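UPF0678 fatty acid-binding protein-like protein ERS007657_00996 (Mycobacterium tuberculosis, PDB 6R3W) binds a single heme b in a ten-stranded beta-barrel and probably acts as a peroxynitrite isomerase, converting peroxynitrite to nitrate. Local coordinates at residues L83-G88 / L128-R133; G69-C74 / I104-S109. One frame throughout, in Å; residues are numbered along the deposited sequence. Where two conformers were deposited one is given.

Overall arrangement
Both contacts are buried and cross the interior of the same closed antiparallel barrel, their centres about 11 Å apart. Each joins strands with two others between them: contact 1 links strand 78-85 to strand 125-135, and contact 2 links strand 63-73 to strand 103-118, each strand being the sheet neighbour of its counterpart in contact 1. Hydrogen bonds between Ser109 and Asp129 and between Glu107 and Ser131 tie 104-109 to 128-133. The chemistry changes with depth along the barrel. Contact 1, beside the heme, puts a histidine and a leucine against an arginine, whereas contact 2, away from the heme, is leucine against leucine.

Contact 1: residues L83-G88 / L128-R133; sequences LAHPSG and LDRSYR. With HEM (protoporphyrin IX containing Fe), chain B.
His85 and Leu128 line the heme pocket of this nitrobindin beta-barrel; behind the histidine, Leu83 of the same strand, 78-85, meets Arg130 of strand 125-135. The CA atoms of Leu83 and Leu128 lie 11.6 Å apart, too far for backbone pairing, so side chains alone bridge the interior. Arg130 spans most of the gap: its chain is extended from CG to NE, and the guanidinium reaches both partners, one over a face and one at its edge. Leu83 CD1 sits 3.3 Å above the guanidinium plane, shifted toward the rim, with Arg130 NH2 its nearest atom. His85 comes instead at the guanidinium edge, where its CE1 is 4.0 Å from Arg130 NH2. The approach is in plane for both groups although the planes are 36° apart, and no hydrogen bond joins them.

What connects the two polar groups is Glu91, whose OE1 is hydrogen-bonded to His85 NE2 and forms a salt bridge with Arg130 NH2. Glu67 and Glu93 also pair with the guanidinium, so three carboxylates surround this buried cation and would be expected to stabilise its charge. His85 ND1 is hydrogen-bonded to His65 NE2, and with both ring nitrogens engaged the imidazole is fixed in rotation.

Turned this way, the ring presents a face to the heme, whose vinyl carbon CBC lies 3.9 Å above its centre. Leu128 touches the same vinyl group, CD1 to CBC at 3.7 Å. The ring lies on the side of the porphyrin that carries the iron-bound water, and its closest approach to the heme is 3.5 Å, from His85 CE1 to methyl carbon CMC.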
ATOM      1  N   LEU A  83       3.326  -4.982  -6.727  1.00  6.24           N
ATOM      2  CA  LEU A  83       4.178  -3.779  -6.542  1.00  6.49           C
ATOM      3  C   LEU A  83       5.643  -4.065  -6.838  1.00  6.49           C
ATOM      4  O   LEU A  83       6.168  -5.136  -6.510  1.00  6.81           O
ATOM      5  CB  LEU A  83       4.080  -3.254  -5.116  1.00  7.41           C
ATOM      6  CG  LEU A  83       2.719  -2.729  -4.670  1.00  7.87           C
ATOM      7  CD1 LEU A  83       2.786  -2.353  -3.202  1.00  9.18           C
ATOM      8  CD2 LEU A  83       2.263  -1.562  -5.527  1.00  9.03           C
ATOM      9  N   ALA A  84       6.297  -3.043  -7.380  1.00  6.55           N
ATOM     10  CA  ALA A  84       7.758  -2.893  -7.454  1.00  7.13           C
ATOM     11  C   ALA A  84       8.219  -1.836  -6.458  1.00  6.90           C
ATOM     12  O   ALA A  84       7.520  -0.803  -6.275  1.00  7.16           O
ATOM     13  CB  ALA A  84       8.152  -2.511  -8.849  1.00  8.05           C
ATOM     14  N   HIS A  85       9.377  -2.066  -5.878  1.00  6.71           N
ATOM     15  CA  HIS A  85      10.059  -1.161  -4.928  1.00  7.05           C
ATOM     16  C   HIS A  85      11.446  -0.839  -5.439  1.00  7.00           C
ATOM     17  O   HIS A  85      12.185  -1.727  -5.911  1.00  7.34           O
ATOM     18  CB  HIS A  85      10.176  -1.815  -3.546  1.00  7.05           C
ATOM     19  CG  HIS A  85       8.869  -2.177  -2.936  1.00  6.69           C
ATOM     20  ND1 HIS A  85       8.213  -1.327  -2.080  1.00  8.37           N
ATOM     21  CD2 HIS A  85       8.129  -3.297  -3.020  1.00  8.04           C
ATOM     22  CE1 HIS A  85       7.073  -1.884  -1.721  1.00  7.45           C
ATOM     23  NE2 HIS A  85       6.996  -3.081  -2.288  1.00  8.14           N
ATOM     24  N   PRO A  86      11.899   0.414  -5.261  1.00  7.19           N
ATOM     25  CA  PRO A  86      13.194   0.830  -5.780  1.00  8.01           C
ATOM     26  C   PRO A  86      14.366   0.277  -4.965  1.00  8.73           C
ATOM     27  O   PRO A  86      15.500   0.424  -5.400  1.00  9.07           O
ATOM     28  CB  PRO A  86      13.131   2.366  -5.677  1.00 10.24           C
ATOM     29  CG  PRO A  86      12.199   2.605  -4.508  1.00 10.84           C
ATOM     30  CD  PRO A  86      11.140   1.532  -4.663  1.00  7.82           C
ATOM     31  N   SER A  87      14.045  -0.370  -3.840  1.00  8.26           N
ATOM     32  CA  SER A  87      14.987  -1.090  -2.950  1.00  8.87           C
ATOM     33  C   SER A  87      15.355  -2.467  -3.531  1.00  8.58           C
ATOM     34  O   SER A  87      16.057  -3.227  -2.843  1.00 10.08           O
ATOM     35  CB  SER A  87      14.368  -1.230  -1.598  1.00 11.43           C
ATOM     36  OG  SER A  87      13.093  -1.821  -1.738  1.00 13.32           O
ATOM     37  N   GLY A  88      14.822  -2.837  -4.700  1.00  7.73           N
ATOM     38  CA  GLY A  88      15.155  -4.148  -5.294  1.00  7.63           C
ATOM     39  C   GLY A  88      14.243  -5.268  -4.825  1.00  7.00           C
ATOM     40  O   GLY A  88      14.693  -6.448  -4.825  1.00  8.16           O
ATOM     41  N   LEU A 128       4.967  -9.200   4.150  1.00  6.89           N
ATOM     42  CA  LEU A 128       4.345  -7.871   4.296  1.00  6.67           C
ATOM     43  C   LEU A 128       2.842  -8.038   4.420  1.00  6.86           C
ATOM     44  O   LEU A 128       2.258  -8.802   3.625  1.00  7.57           O
ATOM     45  CB  LEU A 128       4.690  -7.006   3.084  1.00  7.74           C
ATOM     46  CG  LEU A 128       6.167  -6.670   2.937  1.00  7.94           C
ATOM     47  CD1 LEU A 128       6.491  -6.215   1.522  1.00 10.51           C
ATOM     48  CD2 LEU A 128       6.607  -5.640   3.956  1.00  8.88           C
ATOM     49  N   ASP A 129       2.263  -7.357   5.396  1.00  6.48           N
ATOM     50  CA  ASP A 129       0.808  -7.289   5.594  1.00  6.86           C
ATOM     51  C   ASP A 129       0.389  -5.827   5.524  1.00  6.77           C
ATOM     52  O   ASP A 129       1.083  -4.972   6.103  1.00  8.19           O
ATOM     53  CB  ASP A 129       0.382  -7.820   6.966  1.00  7.60           C
ATOM     54  CG  ASP A 129       0.501  -9.319   7.213  1.00  8.58           C
ATOM     55  OD1 ASP A 129       1.185 -10.018   6.447  1.00  9.08           O
ATOM     56  OD2 ASP A 129      -0.053  -9.759   8.249  1.00 11.90           O
ATOM     57  N   ARG A 130      -0.704  -5.552   4.843  1.00  6.47           N
ATOM     58  CA  ARG A 130      -1.292  -4.196   4.758  1.00  7.16           C
ATOM     59  C   ARG A 130      -2.756  -4.223   5.206  1.00  7.68           C
ATOM     60  O   ARG A 130      -3.527  -5.080   4.740  1.00  8.27           O
ATOM     61  CB  ARG A 130      -1.168  -3.668   3.334  1.00  9.18           C
ATOM     62  CG  ARG A 130       0.261  -3.340   2.917  1.00  8.63           C
ATOM     63  CD  ARG A 130       0.332  -2.995   1.448  1.00  9.64           C
ATOM     64  NE  ARG A 130       1.697  -2.949   0.959  1.00  8.95           N
ATOM     65  CZ  ARG A 130       2.314  -1.873   0.496  1.00  8.25           C
ATOM     66  NH1 ARG A 130       1.719  -0.685   0.479  1.00  9.98           N
ATOM     67  NH2 ARG A 130       3.550  -1.976   0.073  1.00  7.61           N
ATOM     68  N   SER A 131      -3.117  -3.242   6.020  1.00  7.64           N
ATOM     69  CA  SER A 131      -4.503  -2.942   6.420  0.50  8.92           C
ATOM     70  C   SER A 131      -4.831  -1.505   5.996  1.00  8.27           C
ATOM     71  O   SER A 131      -4.190  -0.603   6.491  1.00  9.32           O
ATOM     72  CB  SER A 131      -4.658  -3.143   7.903  0.50 13.44           C
ATOM     73  OG  SER A 131      -5.986  -2.904   8.307  0.50 18.29           O
ATOM     74  N   TYR A 132      -5.756  -1.344   5.065  1.00  8.00           N
ATOM     75  CA  TYR A 132      -6.130  -0.017   4.532  0.50  9.74           C
ATOM     76  C   TYR A 132      -7.595   0.264   4.928  1.00 10.96           C
ATOM     77  O   TYR A 132      -8.466  -0.660   4.850  1.00 10.93           O
ATOM     78  CB  TYR A 132      -5.848   0.061   3.018  0.50 10.07           C
ATOM     79  CG  TYR A 132      -4.413   0.390   2.627  0.50  9.24           C
ATOM     80  CD1 TYR A 132      -4.097   1.545   1.918  0.50  9.04           C
ATOM     81  CD2 TYR A 132      -3.372  -0.474   2.924  0.50  9.37           C
ATOM     82  CE1 TYR A 132      -2.784   1.869   1.598  0.50  8.89           C
ATOM     83  CE2 TYR A 132      -2.048  -0.137   2.663  0.50  8.71           C
ATOM     84  CZ  TYR A 132      -1.751   1.023   1.973  0.50  8.19           C
ATOM     85  OH  TYR A 132      -0.450   1.306   1.670  0.50  8.52           O
ATOM     86  N   ARG A 133      -7.858   1.508   5.261  1.00 10.48           N
ATOM     87  CA  ARG A 133      -9.216   1.998   5.533  1.00 10.47           C
ATOM     88  C   ARG A 133      -9.433   3.279   4.739  1.00 11.04           C
ATOM     89  O   ARG A 133      -8.634   4.200   4.879  1.00 12.10           O
ATOM     90  CB  ARG A 133      -9.390   2.230   7.036  1.00 10.89           C
ATOM     91  CG  ARG A 133     -10.760   2.761   7.430  1.00 14.71           C
ATOM     92  CD  ARG A 133     -10.725   3.195   8.882  1.00 17.28           C
ATOM     93  NE  ARG A 133     -11.966   3.802   9.310  1.00 22.85           N
ATOM     94  CZ  ARG A 133     -12.968   3.137   9.843  1.00 20.69           C
ATOM     95  NH1 ARG A 133     -12.920   1.815   9.912  1.00 25.23           N
ATOM     96  NH2 ARG A 133     -14.090   3.768  10.123  1.00 26.56           N
TER
HETATM   97  CHA HEM B 201      14.244   0.608   6.733  1.00 13.65           C
HETATM   98  CHB HEM B 201      11.344   4.213   5.442  1.00 12.11           C
HETATM   99  CHC HEM B 201       8.408   1.081   3.138  1.00  9.92           C
HETATM  100  CHD HEM B 201      11.612  -2.463   4.037  1.00 11.40           C
HETATM  101  C1A HEM B 201      13.698   1.855   6.568  1.00 12.77           C
HETATM  102  C2A HEM B 201      14.309   3.073   7.024  1.00 12.60           C
HETATM  103  C3A HEM B 201      13.491   4.079   6.649  1.00 12.40           C
HETATM  104  C4A HEM B 201      12.378   3.498   5.985  1.00 12.35           C
HETATM  105  CMA HEM B 201      13.726   5.549   6.851  1.00 14.59           C
HETATM  106  CAA HEM B 201      15.620   3.190   7.765  1.00 14.60           C
HETATM  107  CBA HEM B 201      16.695   3.808   6.879  1.00 20.06           C
HETATM  108  CGA HEM B 201      16.957   2.936   5.697  1.00 25.23           C
HETATM  109  O1A HEM B 201      16.802   3.399   4.548  1.00 34.00           O
HETATM  110  O2A HEM B 201      17.371   1.771   5.861  1.00 33.30           O
HETATM  111  C1B HEM B 201      10.256   3.655   4.745  1.00 11.05           C
HETATM  112  C2B HEM B 201       9.191   4.430   4.191  1.00 11.04           C
HETATM  113  C3B HEM B 201       8.324   3.548   3.569  1.00 10.92           C
HETATM  114  C4B HEM B 201       8.939   2.220   3.709  1.00 10.29           C
HETATM  115  CMB HEM B 201       9.047   5.931   4.275  1.00 12.53           C
HETATM  116  CAB HEM B 201       7.028   3.791   2.898  1.00 12.13           C
HETATM  117  CBB HEM B 201       6.224   4.766   3.273  1.00 13.38           C
HETATM  118  C1C HEM B 201       9.054  -0.157   3.145  1.00  9.68           C
HETATM  119  C2C HEM B 201       8.589  -1.324   2.499  1.00  9.76           C
HETATM  120  C3C HEM B 201       9.531  -2.299   2.696  1.00 10.70           C
HETATM  121  C4C HEM B 201      10.537  -1.748   3.566  1.00 11.14           C
HETATM  122  CMC HEM B 201       7.300  -1.415   1.748  1.00 11.07           C
HETATM  123  CAC HEM B 201       9.600  -3.661   2.123  1.00 10.31           C
HETATM  124  CBC HEM B 201       9.325  -3.904   0.836  1.00 12.23           C
HETATM  125  C1D HEM B 201      12.556  -1.922   4.900  1.00 11.94           C
HETATM  126  C2D HEM B 201      13.695  -2.690   5.422  1.00 14.68           C
HETATM  127  C3D HEM B 201      14.423  -1.845   6.153  1.00 15.86           C
HETATM  128  C4D HEM B 201      13.729  -0.540   6.115  1.00 13.29           C
HETATM  129  CMD HEM B 201      14.020  -4.126   5.115  1.00 14.29           C
HETATM  130  CAD HEM B 201      15.862  -2.069   6.525  1.00 23.95           C
HETATM  131  CBD HEM B 201      15.975  -2.578   7.888  1.00 22.60           C
HETATM  132  CGD HEM B 201      17.445  -2.858   8.213  1.00 19.07           C
HETATM  133  O1D HEM B 201      18.473  -2.479   7.559  1.00 26.26           O
HETATM  134  O2D HEM B 201      17.605  -3.503   9.154  1.00 18.18           O
HETATM  135  NA  HEM B 201      12.516   2.160   5.909  1.00 11.41           N
HETATM  136  NB  HEM B 201      10.069   2.358   4.429  1.00 10.89           N
HETATM  137  NC  HEM B 201      10.213  -0.437   3.820  1.00 10.49           N
HETATM  138  ND  HEM B 201      12.618  -0.620   5.332  1.00 12.17           N
HETATM  139 FE   HEM B 201      11.351   0.825   4.956  1.00 11.25          FE
HETATM  140  O   HOH W   1      12.441   1.254   3.156  1.00 17.01           O

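Contact 2: residues G69-C74 / I104-S109; sequences GYLRVC and IELELS
Leu71 meets Leu106 and Leu108 across the inside of the beta-barrel, joining strands 63-73 and 103-118, which have strands 78-85 and 89-100 between them in the sheet. At Gly69 the first strand is paired by backbone hydrogen bonding with Tyr51, its neighbour on strand 48-57. Tyr70 lies on the exposed side of the sheet, where its ring meets that of Phe48 with the planes about 85° apart.

Leu71 follows on the inner side and carries the whole contact. Its CG is anti to the backbone N (chi1 -175°), which extends the isobutyl group into the barrel, and the two methyls divide between two partners. CD2 meets Leu106 CD2 at 4.4 Å, while CD1 meets Leu108 CD2, again at 4.4 Å. The partners are two residues apart on their strand, so both project inward, and one forked side chain can touch both tip to tip. The CA atoms of Leu71 and Leu108 are 10.8 Å apart, consistent with meeting by side chains alone. Val79 of strand 78-85, which lies between the two strands in the sheet order, touches both Leu71 and Leu108.

Arg72 returns to the exposed face, in a salt bridge with Glu80. Val73 points inward again, against Tyr97 and against Leu9 and Leu12 of the N-terminal region. Cys74 ends the segment with a disulfide to Cys78, across the turn into the next strand.

Methyl-to-methyl separations of this size, with 81 Å² buried in all, imply a light dispersive and hydrophobic contact: it has no directional bonds, and the strand positions are probably set mainly by the sheet hydrogen bonding.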
ATOM      1  N   GLY A  69       2.607   0.075  -8.966  1.00  7.41           N
ATOM      2  CA  GLY A  69       2.025  -1.145  -9.500  1.00  6.68           C
ATOM      3  C   GLY A  69       0.541  -1.046  -9.609  1.00  6.73           C
ATOM      4  O   GLY A  69       0.041  -0.011 -10.114  1.00  7.85           O
ATOM      5  N   TYR A  70      -0.149  -2.119  -9.263  1.00  6.69           N
ATOM      6  CA  TYR A  70      -1.550  -2.333  -9.650  1.00  6.99           C
ATOM      7  C   TYR A  70      -2.307  -2.973  -8.499  1.00  7.42           C
ATOM      8  O   TYR A  70      -1.769  -3.841  -7.804  1.00  8.59           O
ATOM      9  CB  TYR A  70      -1.622  -3.194 -10.910  1.00  7.74           C
ATOM     10  CG  TYR A  70      -0.747  -2.680 -12.016  1.00  7.57           C
ATOM     11  CD1 TYR A  70      -1.169  -1.645 -12.836  1.00  8.95           C
ATOM     12  CD2 TYR A  70       0.525  -3.179 -12.216  1.00  7.16           C
ATOM     13  CE1 TYR A  70      -0.333  -1.089 -13.791  1.00  9.32           C
ATOM     14  CE2 TYR A  70       1.356  -2.669 -13.195  1.00  7.97           C
ATOM     15  CZ  TYR A  70       0.933  -1.621 -13.977  1.00  9.07           C
ATOM     16  OH  TYR A  70       1.774  -1.141 -14.945  1.00 10.46           O
ATOM     17  N   LEU A  71      -3.557  -2.571  -8.337  1.00  7.43           N
ATOM     18  CA  LEU A  71      -4.508  -3.235  -7.434  1.00  8.29           C
ATOM     19  C   LEU A  71      -5.570  -3.901  -8.303  1.00  7.85           C
ATOM     20  O   LEU A  71      -6.418  -3.208  -8.856  1.00  9.62           O
ATOM     21  CB  LEU A  71      -5.086  -2.209  -6.464  1.00  8.30           C
ATOM     22  CG  LEU A  71      -5.998  -2.770  -5.370  1.00  9.96           C
ATOM     23  CD1 LEU A  71      -5.310  -3.825  -4.526  1.00 11.81           C
ATOM     24  CD2 LEU A  71      -6.511  -1.659  -4.487  1.00 12.07           C
ATOM     25  N   ARG A  72      -5.471  -5.206  -8.450  1.00  8.56           N
ATOM     26  CA  ARG A  72      -6.388  -6.023  -9.268  1.00  8.47           C
ATOM     27  C   ARG A  72      -7.559  -6.462  -8.396  1.00  7.80           C
ATOM     28  O   ARG A  72      -7.346  -6.857  -7.238  1.00  8.33           O
ATOM     29  CB  ARG A  72      -5.664  -7.268  -9.792  1.00  8.98           C
ATOM     30  CG  ARG A  72      -4.581  -6.971 -10.808  1.00  9.91           C
ATOM     31  CD  ARG A  72      -3.509  -8.049 -10.927  1.00 10.01           C
ATOM     32  NE  ARG A  72      -4.036  -9.404 -10.979  1.00 10.95           N
ATOM     33  CZ  ARG A  72      -4.425 -10.054 -12.073  1.00  9.82           C
ATOM     34  NH1 ARG A  72      -4.455  -9.451 -13.261  1.00 11.29           N
ATOM     35  NH2 ARG A  72      -4.839 -11.295 -11.955  1.00 12.10           N
ATOM     36  N   VAL A  73      -8.742  -6.516  -8.975  1.00  8.34           N
ATOM     37  CA  VAL A  73      -9.879  -7.198  -8.331  1.00  8.72           C
ATOM     38  C   VAL A  73      -9.995  -8.601  -8.938  1.00  9.51           C
ATOM     39  O   VAL A  73     -10.199  -8.720 -10.149  1.00 10.60           O
ATOM     40  CB  VAL A  73     -11.165  -6.366  -8.447  1.00  9.03           C
ATOM     41  CG1 VAL A  73     -12.382  -7.167  -8.021  1.00  9.65           C
ATOM     42  CG2 VAL A  73     -11.054  -5.097  -7.632  1.00 10.64           C
ATOM     43  N   CYS A  74      -9.802  -9.619  -8.096  1.00  9.59           N
ATOM     44  CA  CYS A  74      -9.801 -11.055  -8.480  1.00 10.45           C
ATOM     45  C   CYS A  74     -11.219 -11.604  -8.244  1.00 10.50           C
ATOM     46  O   CYS A  74     -11.400 -12.529  -7.419  1.00 11.26           O
ATOM     47  CB  CYS A  74      -8.676 -11.847  -7.763  1.00 10.65           C
ATOM     48  SG  CYS A  74      -8.243 -11.244  -6.091  1.00  9.46           S
ATOM     49  N   ILE A 104     -14.493   1.678   3.394  1.00  9.59           N
ATOM     50  CA  ILE A 104     -13.917   0.482   2.741  1.00  9.83           C
ATOM     51  C   ILE A 104     -12.779   0.002   3.620  1.00  9.99           C
ATOM     52  O   ILE A 104     -11.899   0.806   3.922  1.00 10.62           O
ATOM     53  CB  ILE A 104     -13.413   0.793   1.319  1.00 10.58           C
ATOM     54  CG1 ILE A 104     -14.528   1.305   0.418  1.00 11.62           C
ATOM     55  CG2 ILE A 104     -12.723  -0.419   0.713  1.00 13.59           C
ATOM     56  CD1 ILE A 104     -14.030   2.021  -0.809  1.00 13.40           C
ATOM     57  N   GLU A 105     -12.761  -1.283   3.930  1.00  9.47           N
ATOM     58  CA  GLU A 105     -11.649  -1.916   4.651  1.00  9.23           C
ATOM     59  C   GLU A 105     -11.028  -2.950   3.734  1.00  9.94           C
ATOM     60  O   GLU A 105     -11.745  -3.869   3.302  1.00 11.35           O
ATOM     61  CB  GLU A 105     -12.128  -2.513   5.963  1.00 11.10           C
ATOM     62  CG  GLU A 105     -12.577  -1.454   6.948  1.00 15.30           C
ATOM     63  CD  GLU A 105     -13.294  -1.988   8.159  1.00 21.30           C
ATOM     64  OE1 GLU A 105     -14.432  -2.477   8.003  1.00 26.78           O
ATOM     65  OE2 GLU A 105     -12.763  -1.828   9.253  1.00 30.94           O
ATOM     66  N   LEU A 106      -9.724  -2.819   3.475  1.00  7.89           N
ATOM     67  CA  LEU A 106      -8.962  -3.808   2.697  1.00  7.73           C
ATOM     68  C   LEU A 106      -7.934  -4.464   3.610  1.00  7.33           C
ATOM     69  O   LEU A 106      -7.237  -3.752   4.364  1.00  8.82           O
ATOM     70  CB  LEU A 106      -8.259  -3.149   1.515  1.00 10.14           C
ATOM     71  CG  LEU A 106      -9.132  -2.415   0.524  1.00 10.11           C
ATOM     72  CD1 LEU A 106      -9.024  -0.920   0.728  1.00 14.15           C
ATOM     73  CD2 LEU A 106      -8.740  -2.786  -0.889  1.00 13.54           C
ATOM     74  N   GLU A 107      -7.844  -5.780   3.540  1.00  7.52           N
ATOM     75  CA  GLU A 107      -6.853  -6.554   4.296  1.00  8.09           C
ATOM     76  C   GLU A 107      -6.081  -7.419   3.310  1.00  7.66           C
ATOM     77  O   GLU A 107      -6.709  -8.221   2.619  1.00  9.43           O
ATOM     78  CB  GLU A 107      -7.550  -7.414   5.358  1.00  9.93           C
ATOM     79  CG  GLU A 107      -8.218  -6.607   6.460  1.00 13.08           C
ATOM     80  CD  GLU A 107      -7.264  -5.786   7.315  1.00 14.51           C
ATOM     81  OE1 GLU A 107      -6.103  -6.169   7.409  1.00 16.75           O
ATOM     82  OE2 GLU A 107      -7.737  -4.849   8.003  1.00 21.09           O
ATOM     83  N   LEU A 108      -4.771  -7.244   3.248  1.00  7.92           N
ATOM     84  CA  LEU A 108      -3.933  -7.972   2.273  1.00  7.67           C
ATOM     85  C   LEU A 108      -2.685  -8.500   2.961  1.00  7.23           C
ATOM     86  O   LEU A 108      -2.258  -7.923   3.963  1.00  7.64           O
ATOM     87  CB  LEU A 108      -3.515  -7.060   1.127  1.00  9.43           C
ATOM     88  CG  LEU A 108      -4.620  -6.340   0.383  1.00 10.97           C
ATOM     89  CD1 LEU A 108      -4.797  -4.953   0.930  1.00 17.35           C
ATOM     90  CD2 LEU A 108      -4.312  -6.331  -1.101  1.00 15.81           C
ATOM     91  N   SER A 109      -2.082  -9.512   2.375  1.00  6.61           N
ATOM     92  CA  SER A 109      -0.816 -10.043   2.890  1.00  6.47           C
ATOM     93  C   SER A 109      -0.087 -10.825   1.801  1.00  5.99           C
ATOM     94  O   SER A 109      -0.745 -11.564   1.038  1.00  6.56           O
ATOM     95  CB  SER A 109      -1.066 -10.937   4.089  1.00  7.20           C
ATOM     96  OG  SER A 109       0.136 -11.510   4.577  1.00  7.82           O
TER